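PDB 6DXU: glycosyl hydrolase family 2, TIM barrel domain protein from Parabacteroides merdae ATCC 43184, which probably hydrolyses beta-D-glucuronides as a beta-glucuronidase of glycoside hydrolase family 2 from the human gut microbiome. Local coordinates for residues D[84-89]-D[168-173]; D[181-186]-D[596-601]. All coordinates share one frame; numbering follows the deposited sequence.

Interaction 1 of 2, residues D[84-89]-D[168-173]; sequences VNYYEG and CDNSRD. With NA (sodium ion), chain N; NA (sodium ion), chain O.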
ATOM      1  N   VAL D  84       4.620  20.297  33.002  1.00 23.15           N
ATOM      2  CA  VAL D  84       4.803  19.498  31.796  1.00 24.85           C
ATOM      3  C   VAL D  84       3.528  19.511  30.964  1.00 25.82           C
ATOM      4  O   VAL D  84       2.419  19.618  31.497  1.00 22.91           O
ATOM      5  CB  VAL D  84       5.191  18.034  32.124  1.00 28.86           C
ATOM      6  CG1 VAL D  84       6.544  17.972  32.833  1.00 29.07           C
ATOM      7  CG2 VAL D  84       4.107  17.358  32.958  1.00 24.03           C
ATOM      8  N   ASN D  85       3.705  19.389  29.644  1.00 20.89           N
ATOM      9  CA  ASN D  85       2.610  19.061  28.735  1.00 20.05           C
ATOM     10  C   ASN D  85       2.246  17.592  28.927  1.00 18.47           C
ATOM     11  O   ASN D  85       3.133  16.729  28.931  1.00 21.40           O
ATOM     12  CB  ASN D  85       3.036  19.263  27.268  1.00 20.20           C
ATOM     13  CG  ASN D  85       3.644  20.623  26.988  1.00 27.31           C
ATOM     14  OD1 ASN D  85       3.052  21.648  27.308  1.00 23.96           O
ATOM     15  ND2 ASN D  85       4.826  20.638  26.330  1.00 27.42           N
ATOM     16  N   TYR D  86       0.956  17.291  29.060  1.00 21.82           N
ATOM     17  CA  TYR D  86       0.565  15.899  29.252  1.00 19.20           C
ATOM     18  C   TYR D  86       0.970  15.046  28.050  1.00 17.18           C
ATOM     19  O   TYR D  86       1.028  15.513  26.911  1.00 17.41           O
ATOM     20  CB  TYR D  86      -0.939  15.777  29.524  1.00 18.54           C
ATOM     21  CG  TYR D  86      -1.900  15.812  28.348  1.00 17.46           C
ATOM     22  CD1 TYR D  86      -2.090  16.967  27.590  1.00 17.11           C
ATOM     23  CD2 TYR D  86      -2.689  14.695  28.047  1.00 17.98           C
ATOM     24  CE1 TYR D  86      -3.014  16.984  26.510  1.00 19.72           C
ATOM     25  CE2 TYR D  86      -3.614  14.710  27.009  1.00 17.65           C
ATOM     26  CZ  TYR D  86      -3.782  15.855  26.246  1.00 19.87           C
ATOM     27  OH  TYR D  86      -4.714  15.847  25.220  1.00 18.97           O
ATOM     28  N   TYR D  87       1.258  13.777  28.323  1.00 19.26           N
ATOM     29  CA  TYR D  87       1.820  12.892  27.313  1.00 18.91           C
ATOM     30  C   TYR D  87       0.753  12.470  26.314  1.00 19.41           C
ATOM     31  O   TYR D  87      -0.276  11.900  26.696  1.00 18.46           O
ATOM     32  CB  TYR D  87       2.419  11.655  27.974  1.00 15.89           C
ATOM     33  CG  TYR D  87       2.979  10.654  26.984  1.00 18.47           C
ATOM     34  CD1 TYR D  87       4.136  10.933  26.255  1.00 20.48           C
ATOM     35  CD2 TYR D  87       2.359   9.419  26.786  1.00 20.47           C
ATOM     36  CE1 TYR D  87       4.658  10.000  25.358  1.00 21.05           C
ATOM     37  CE2 TYR D  87       2.868   8.485  25.891  1.00 17.24           C
ATOM     38  CZ  TYR D  87       4.019   8.786  25.180  1.00 18.66           C
ATOM     39  OH  TYR D  87       4.531   7.860  24.295  1.00 18.09           O
ATOM     40  N   GLU D  88       1.022  12.715  25.036  1.00 18.07           N
ATOM     41  CA  GLU D  88       0.201  12.238  23.930  1.00 18.07           C
ATOM     42  C   GLU D  88       1.119  11.429  23.020  1.00 19.35           C
ATOM     43  O   GLU D  88       1.910  11.988  22.253  1.00 18.11           O
ATOM     44  CB  GLU D  88      -0.448  13.414  23.208  1.00 20.64           C
ATOM     45  CG  GLU D  88      -1.535  14.101  24.053  1.00 17.29           C
ATOM     46  CD  GLU D  88      -2.248  15.197  23.275  1.00 19.57           C
ATOM     47  OE1 GLU D  88      -1.780  16.366  23.298  1.00 19.89           O
ATOM     48  OE2 GLU D  88      -3.254  14.867  22.616  1.00 22.02           O
ATOM     49  N   GLY D  89       1.032  10.107  23.106  1.00 16.99           N
ATOM     50  CA  GLY D  89       1.942   9.270  22.367  1.00 16.67           C
ATOM     51  C   GLY D  89       1.625   7.812  22.623  1.00 18.46           C
ATOM     52  O   GLY D  89       0.604   7.475  23.224  1.00 17.04           O
ATOM     53  N   CYS D 168      -1.357   1.177  23.163  1.00 17.62           N
ATOM     54  CA  CYS D 168      -2.324   2.263  23.113  1.00 15.13           C
ATOM     55  C   CYS D 168      -1.598   3.535  22.713  1.00 18.70           C
ATOM     56  O   CYS D 168      -0.440   3.742  23.076  1.00 20.68           O
ATOM     57  CB  CYS D 168      -3.048   2.486  24.469  1.00 16.59           C
ATOM     58  SG  CYS D 168      -4.150   1.147  24.929  1.00 19.30           S
ATOM     59  N   ASP D 169      -2.288   4.399  21.976  1.00 18.20           N
ATOM     60  CA  ASP D 169      -1.634   5.558  21.385  1.00 20.08           C
ATOM     61  C   ASP D 169      -2.605   6.727  21.432  1.00 16.73           C
ATOM     62  O   ASP D 169      -3.673   6.675  20.815  1.00 18.21           O
ATOM     63  CB  ASP D 169      -1.204   5.220  19.940  1.00 17.68           C
ATOM     64  CG  ASP D 169      -0.338   6.297  19.291  1.00 26.25           C
ATOM     65  OD1 ASP D 169      -0.100   7.349  19.893  1.00 28.56           O
ATOM     66  OD2 ASP D 169       0.122   6.073  18.145  1.00 34.88           O
ATOM     67  N   ASN D 170      -2.262   7.764  22.181  1.00 17.13           N
ATOM     68  CA  ASN D 170      -3.033   8.999  22.143  1.00 16.92           C
ATOM     69  C   ASN D 170      -2.215  10.134  21.542  1.00 17.16           C
ATOM     70  O   ASN D 170      -2.356  11.284  21.952  1.00 18.63           O
ATOM     71  CB  ASN D 170      -3.579   9.369  23.532  1.00 17.73           C
ATOM     72  CG  ASN D 170      -2.490   9.798  24.514  1.00 17.74           C
ATOM     73  OD1 ASN D 170      -1.365   9.299  24.470  1.00 18.39           O
ATOM     74  ND2 ASN D 170      -2.835  10.709  25.430  1.00 17.76           N
ATOM     75  N   SER D 171      -1.353   9.820  20.566  1.00 17.84           N
ATOM     76  CA  SER D 171      -0.673  10.866  19.819  1.00 17.40           C
ATOM     77  C   SER D 171      -1.697  11.863  19.301  1.00 15.96           C
ATOM     78  O   SER D 171      -2.823  11.493  18.944  1.00 16.86           O
ATOM     79  CB  SER D 171       0.109  10.281  18.625  1.00 18.62           C
ATOM     80  OG  SER D 171       1.123   9.384  19.053  1.00 20.28           O
ATOM     81  N   ARG D 172      -1.304  13.132  19.279  1.00 15.96           N
ATOM     82  CA  ARG D 172      -2.103  14.147  18.611  1.00 17.61           C
ATOM     83  C   ARG D 172      -2.318  13.741  17.157  1.00 18.90           C
ATOM     84  O   ARG D 172      -1.417  13.197  16.513  1.00 15.87           O
ATOM     85  CB  ARG D 172      -1.391  15.502  18.678  1.00 20.15           C
ATOM     86  CG  ARG D 172      -1.183  16.013  20.078  1.00 17.88           C
ATOM     87  CD  ARG D 172      -0.326  17.257  20.073  1.00 19.34           C
ATOM     88  NE  ARG D 172      -1.069  18.451  19.660  1.00 20.21           N
ATOM     89  CZ  ARG D 172      -1.789  19.211  20.477  1.00 18.00           C
ATOM     90  NH1 ARG D 172      -1.902  18.900  21.768  1.00 17.90           N
ATOM     91  NH2 ARG D 172      -2.380  20.303  20.004  1.00 17.86           N
ATOM     92  N   ASP D 173      -3.519  13.993  16.640  1.00 19.50           N
ATOM     93  CA  ASP D 173      -3.828  13.601  15.264  1.00 17.82           C
ATOM     94  C   ASP D 173      -4.966  14.488  14.777  1.00 18.68           C
ATOM     95  O   ASP D 173      -6.095  14.352  15.250  1.00 18.23           O
ATOM     96  CB  ASP D 173      -4.204  12.124  15.218  1.00 19.11           C
ATOM     97  CG  ASP D 173      -4.456  11.612  13.811  1.00 24.22           C
ATOM     98  OD1 ASP D 173      -4.506  12.417  12.848  1.00 20.22           O
ATOM     99  OD2 ASP D 173      -4.623  10.377  13.692  1.00 19.91           O
TER
HETATM  100 NA    NA N 903       0.196  19.211  32.664  1.00 22.11          NA
HETATM  101 NA    NA O 904      -7.497  14.972  17.047  1.00 21.18          NA
HETATM  102  O   HOH W   1      -0.990  19.257  30.128  1.00 21.68           O
HETATM  103  O   HOH W   2       1.464  13.604  20.000  1.00 17.73           O
HETATM  104  O   HOH W   3      -5.770  14.401  18.565  1.00 19.78           O
HETATM  105  O   HOH W   4      -6.831  17.311  16.840  1.00 17.62           O
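The amide of Asn-170 grips the backbone of 84-89 at two points. Its ND2 gives a hydrogen bond to Tyr-87 O (3.1 Å), in the carbonyl plane and on a lone pair, and also serves Ile-186 O. Its OD1 accepts from Gly-89 N at 2.9 Å, the N-H standing well above the carbonyl plane. With CG set between its own backbone N and carbonyl carbon (chi1 69°), the amide lies across the chain at Glu-88. The backbone completes the clasp: Asn-170 N donates to Gly-89 O at 3.1 Å.

The charged part is Glu-88 with Arg-172. Glu-88 OE1 uses its syn lone pair for Arg-172 NH1 (3.0 Å), a single-nitrogen salt bridge with the carboxylate and guanidinium planes steeply turned, 79° apart. Arg-172 bends at chi3 (77°) to bring NH1 there, while its NE pairs with Glu-49 of the second subunit. A water joins Glu-88 O to Arg-172 N.

At Gly-89 the segments come close, Ser-171 OG lying 3.4 Å from Gly-89 CA; a side chain on this glycine would run into the Tyr-87 hydroxyl. Ser-171 is fixed by Asp-169 OD1, which takes both its OG and its N, the latter bond closing an Asx turn.

Each segment gives a carbonyl to its own sodium ion: Val-84 O, with those of Asp-78 and Asp-81, to one; Asp-173 O, with those of Met-176 and Pro-178, to the other. The contact joins the loop leading into strand 90-97 to the end of its antiparallel neighbour 162-169 and the turn that follows, in the beta-sheet sugar-binding domain of family 2 glycosidases.

Interaction 2 of 2, residues D[181-186]-D[596-601]; sequences LADFNI and FSTPVR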
ATOM      1  N   LEU D 181      -7.971  20.963  20.145  1.00 18.89           N
ATOM      2  CA  LEU D 181      -8.471  22.266  20.575  1.00 19.48           C
ATOM      3  C   LEU D 181      -9.472  22.144  21.715  1.00 21.72           C
ATOM      4  O   LEU D 181      -9.817  23.153  22.336  1.00 17.27           O
ATOM      5  CB  LEU D 181      -9.126  22.997  19.398  1.00 20.32           C
ATOM      6  CG  LEU D 181      -8.192  23.265  18.212  1.00 19.36           C
ATOM      7  CD1 LEU D 181      -8.971  23.825  17.027  1.00 20.33           C
ATOM      8  CD2 LEU D 181      -7.087  24.221  18.603  1.00 21.01           C
ATOM      9  N   ALA D 182      -9.948  20.939  21.989  1.00 17.61           N
ATOM     10  CA  ALA D 182     -10.992  20.747  22.981  1.00 17.95           C
ATOM     11  C   ALA D 182     -10.463  21.037  24.384  1.00 21.47           C
ATOM     12  O   ALA D 182      -9.257  20.963  24.659  1.00 19.67           O
ATOM     13  CB  ALA D 182     -11.549  19.323  22.908  1.00 15.69           C
ATOM     14  N   ASP D 183     -11.396  21.400  25.265  1.00 17.06           N
ATOM     15  CA  ASP D 183     -11.148  21.756  26.669  1.00 20.44           C
ATOM     16  C   ASP D 183     -11.152  20.531  27.576  1.00 21.31           C
ATOM     17  O   ASP D 183     -11.741  20.551  28.660  1.00 22.16           O
ATOM     18  CB  ASP D 183     -12.192  22.784  27.110  1.00 18.88           C
ATOM     19  CG  ASP D 183     -11.908  23.401  28.498  1.00 25.93           C
ATOM     20  OD1 ASP D 183     -10.726  23.562  28.888  1.00 21.32           O
ATOM     21  OD2 ASP D 183     -12.892  23.713  29.207  1.00 25.26           O
ATOM     22  N   PHE D 184     -10.523  19.435  27.149  1.00 19.49           N
ATOM     23  CA  PHE D 184     -10.355  18.262  28.003  1.00 18.64           C
ATOM     24  C   PHE D 184      -9.187  17.458  27.453  1.00 21.08           C
ATOM     25  O   PHE D 184      -8.797  17.620  26.296  1.00 18.37           O
ATOM     26  CB  PHE D 184     -11.634  17.402  28.097  1.00 17.65           C
ATOM     27  CG  PHE D 184     -12.094  16.789  26.779  1.00 20.15           C
ATOM     28  CD1 PHE D 184     -12.943  17.490  25.931  1.00 20.83           C
ATOM     29  CD2 PHE D 184     -11.704  15.507  26.416  1.00 20.02           C
ATOM     30  CE1 PHE D 184     -13.376  16.930  24.739  1.00 19.17           C
ATOM     31  CE2 PHE D 184     -12.128  14.936  25.206  1.00 20.79           C
ATOM     32  CZ  PHE D 184     -12.962  15.654  24.371  1.00 19.80           C
ATOM     33  N   ASN D 185      -8.619  16.609  28.303  1.00 19.99           N
ATOM     34  CA  ASN D 185      -7.495  15.780  27.891  1.00 22.63           C
ATOM     35  C   ASN D 185      -7.964  14.639  27.011  1.00 20.00           C
ATOM     36  O   ASN D 185      -8.941  13.952  27.335  1.00 21.31           O
ATOM     37  CB  ASN D 185      -6.777  15.197  29.101  1.00 18.96           C
ATOM     38  CG  ASN D 185      -6.159  16.261  29.965  1.00 20.88           C
ATOM     39  OD1 ASN D 185      -5.283  16.987  29.527  1.00 19.05           O
ATOM     40  ND2 ASN D 185      -6.617  16.359  31.195  1.00 20.18           N
ATOM     41  N   ILE D 186      -7.230  14.415  25.924  1.00 18.76           N
ATOM     42  CA  ILE D 186      -7.446  13.258  25.055  1.00 16.70           C
ATOM     43  C   ILE D 186      -6.539  12.166  25.605  1.00 15.36           C
ATOM     44  O   ILE D 186      -5.373  12.016  25.214  1.00 15.72           O
ATOM     45  CB  ILE D 186      -7.165  13.584  23.594  1.00 17.66           C
ATOM     46  CG1 ILE D 186      -8.003  14.801  23.194  1.00 18.25           C
ATOM     47  CG2 ILE D 186      -7.524  12.381  22.699  1.00 14.63           C
ATOM     48  CD1 ILE D 186      -7.730  15.272  21.773  1.00 20.07           C
ATOM     49  N   PHE D 596     -12.484  18.872  36.507  1.00 17.78           N
ATOM     50  CA  PHE D 596     -11.785  17.922  35.655  1.00 21.57           C
ATOM     51  C   PHE D 596     -10.593  18.606  35.003  1.00 17.66           C
ATOM     52  O   PHE D 596     -10.550  19.831  34.852  1.00 20.58           O
ATOM     53  CB  PHE D 596     -12.698  17.346  34.568  1.00 23.17           C
ATOM     54  CG  PHE D 596     -13.163  18.371  33.585  1.00 18.35           C
ATOM     55  CD1 PHE D 596     -12.454  18.617  32.415  1.00 21.07           C
ATOM     56  CD2 PHE D 596     -14.302  19.114  33.847  1.00 19.81           C
ATOM     57  CE1 PHE D 596     -12.886  19.577  31.514  1.00 19.92           C
ATOM     58  CE2 PHE D 596     -14.737  20.087  32.964  1.00 18.70           C
ATOM     59  CZ  PHE D 596     -14.025  20.310  31.778  1.00 22.61           C
ATOM     60  N   SER D 597      -9.626  17.793  34.595  1.00 19.21           N
ATOM     61  CA  SER D 597      -8.393  18.322  34.030  1.00 17.81           C
ATOM     62  C   SER D 597      -8.551  18.694  32.559  1.00 20.68           C
ATOM     63  O   SER D 597      -9.279  18.046  31.803  1.00 19.03           O
ATOM     64  CB  SER D 597      -7.254  17.313  34.192  1.00 17.72           C
ATOM     65  OG  SER D 597      -6.077  17.785  33.535  1.00 19.95           O
ATOM     66  N   THR D 598      -7.861  19.762  32.157  1.00 17.82           N
ATOM     67  CA  THR D 598      -7.861  20.223  30.777  1.00 15.97           C
ATOM     68  C   THR D 598      -6.478  20.752  30.404  1.00 19.20           C
ATOM     69  O   THR D 598      -5.841  21.467  31.206  1.00 17.95           O
ATOM     70  CB  THR D 598      -8.928  21.312  30.543  1.00 18.36           C
ATOM     71  OG1 THR D 598      -8.719  21.904  29.263  1.00 21.92           O
ATOM     72  CG2 THR D 598      -8.852  22.399  31.607  1.00 20.92           C
ATOM     73  N   PRO D 599      -5.985  20.423  29.205  1.00 18.34           N
ATOM     74  CA  PRO D 599      -4.626  20.825  28.834  1.00 14.34           C
ATOM     75  C   PRO D 599      -4.512  22.284  28.444  1.00 20.74           C
ATOM     76  O   PRO D 599      -3.388  22.777  28.285  1.00 18.62           O
ATOM     77  CB  PRO D 599      -4.317  19.922  27.631  1.00 19.88           C
ATOM     78  CG  PRO D 599      -5.675  19.687  26.982  1.00 16.85           C
ATOM     79  CD  PRO D 599      -6.661  19.660  28.136  1.00 19.95           C
ATOM     80  N   VAL D 600      -5.625  22.983  28.232  1.00 19.02           N
ATOM     81  CA  VAL D 600      -5.551  24.320  27.666  1.00 21.55           C
ATOM     82  C   VAL D 600      -5.630  25.403  28.736  1.00 18.51           C
ATOM     83  O   VAL D 600      -5.731  26.586  28.400  1.00 21.69           O
ATOM     84  CB  VAL D 600      -6.615  24.531  26.564  1.00 22.93           C
ATOM     85  CG1 VAL D 600      -6.454  23.481  25.444  1.00 21.34           C
ATOM     86  CG2 VAL D 600      -8.036  24.492  27.134  1.00 24.16           C
ATOM     87  N   ARG D 601      -5.576  25.037  30.018  1.00 19.36           N
ATOM     88  CA  ARG D 601      -5.676  26.017  31.105  1.00 19.65           C
ATOM     89  C   ARG D 601      -4.524  25.880  32.096  1.00 21.28           C
ATOM     90  O   ARG D 601      -4.736  25.609  33.284  1.00 20.07           O
ATOM     91  CB  ARG D 601      -7.026  25.882  31.805  1.00 22.37           C
ATOM     92  CG  ARG D 601      -8.206  26.088  30.859  1.00 20.95           C
ATOM     93  CD  ARG D 601      -9.528  26.004  31.623  1.00 23.73           C
ATOM     94  NE  ARG D 601     -10.672  25.845  30.722  1.00 24.55           N
ATOM     95  CZ  ARG D 601     -11.548  26.813  30.447  1.00 29.40           C
ATOM     96  NH1 ARG D 601     -11.410  28.022  30.991  1.00 27.47           N
ATOM     97  NH2 ARG D 601     -12.557  26.579  29.609  1.00 28.40           N
TER
HETATM   98  O   HOH W   5      -9.349  15.354  31.888  1.00 35.92           O
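Asp-183 and Arg-601 meet side-on, two nitrogens to two oxygens: NE to OD1 and NH2 to OD2, each 2.9 Å. Both acceptors lie in the guanidinium plane, although the carboxylate is turned 55° from it. Thr-598 OG1 donates to Asp-183 OD1 at 2.6 Å, from the face opposite to that used by Arg-601 NE. The extended Asp-183 side chain (chi1 -171°, CG trans to N) carries the carboxylate out to Thr-598 and Arg-601, and Val-600 CG2 also rests against OD1. This is the more open side of the contact. Replacing Asp-183 by an alanine is likely to leave Arg-601 NE and NH2 without this carboxylate and the Thr-598 hydroxyl without its acceptor.

The tight, buried part lies around Phe-184 and Asn-185. The Phe-596 ring turns its edge to Asp-183 O, with CE1 3.2 Å away, and Pro-599 CD lies 3.4 Å from Phe-184 C. Asn-185 ND2 donates in the amide plane to Ser-597 OG (2.8 Å), and one water links the same ND2 to Ser-597 O, while Asn-185 OD1 lies close on Pro-599 CD (3.3 Å).

Asn-610 ND2 also bonds Asp-183 OD2, and Tyr-489 OH bonds Arg-601 NH2. So many donors around one carboxylate would be expected to favour its charged form, in a partly exposed salt bridge joining the loop 181-186 to the turn 598-601.

How the interactions relate
The two contacts lie side by side, centres about 12 Å apart, and share a seam: Tyr-86 OH of interaction 1 probably hydrogen-bonds to Ile-186 N, and the Tyr-86 ring packs on Pro-599 of interaction 2. Interaction 1 is partly buried and stays within the sugar-binding domain, relying on backbone clasps and one single-nitrogen salt bridge beside sodium sites. Interaction 2 is mostly buried, its salt bridge lying at a partly exposed side; it sits nearer the centre of the chain and spans 410 residues, joining a loop of that domain to the segment at strand 596-597. Its chemistry is a carboxylate with several donors, plus aromatic and proline packing. Both also touch the second subunit.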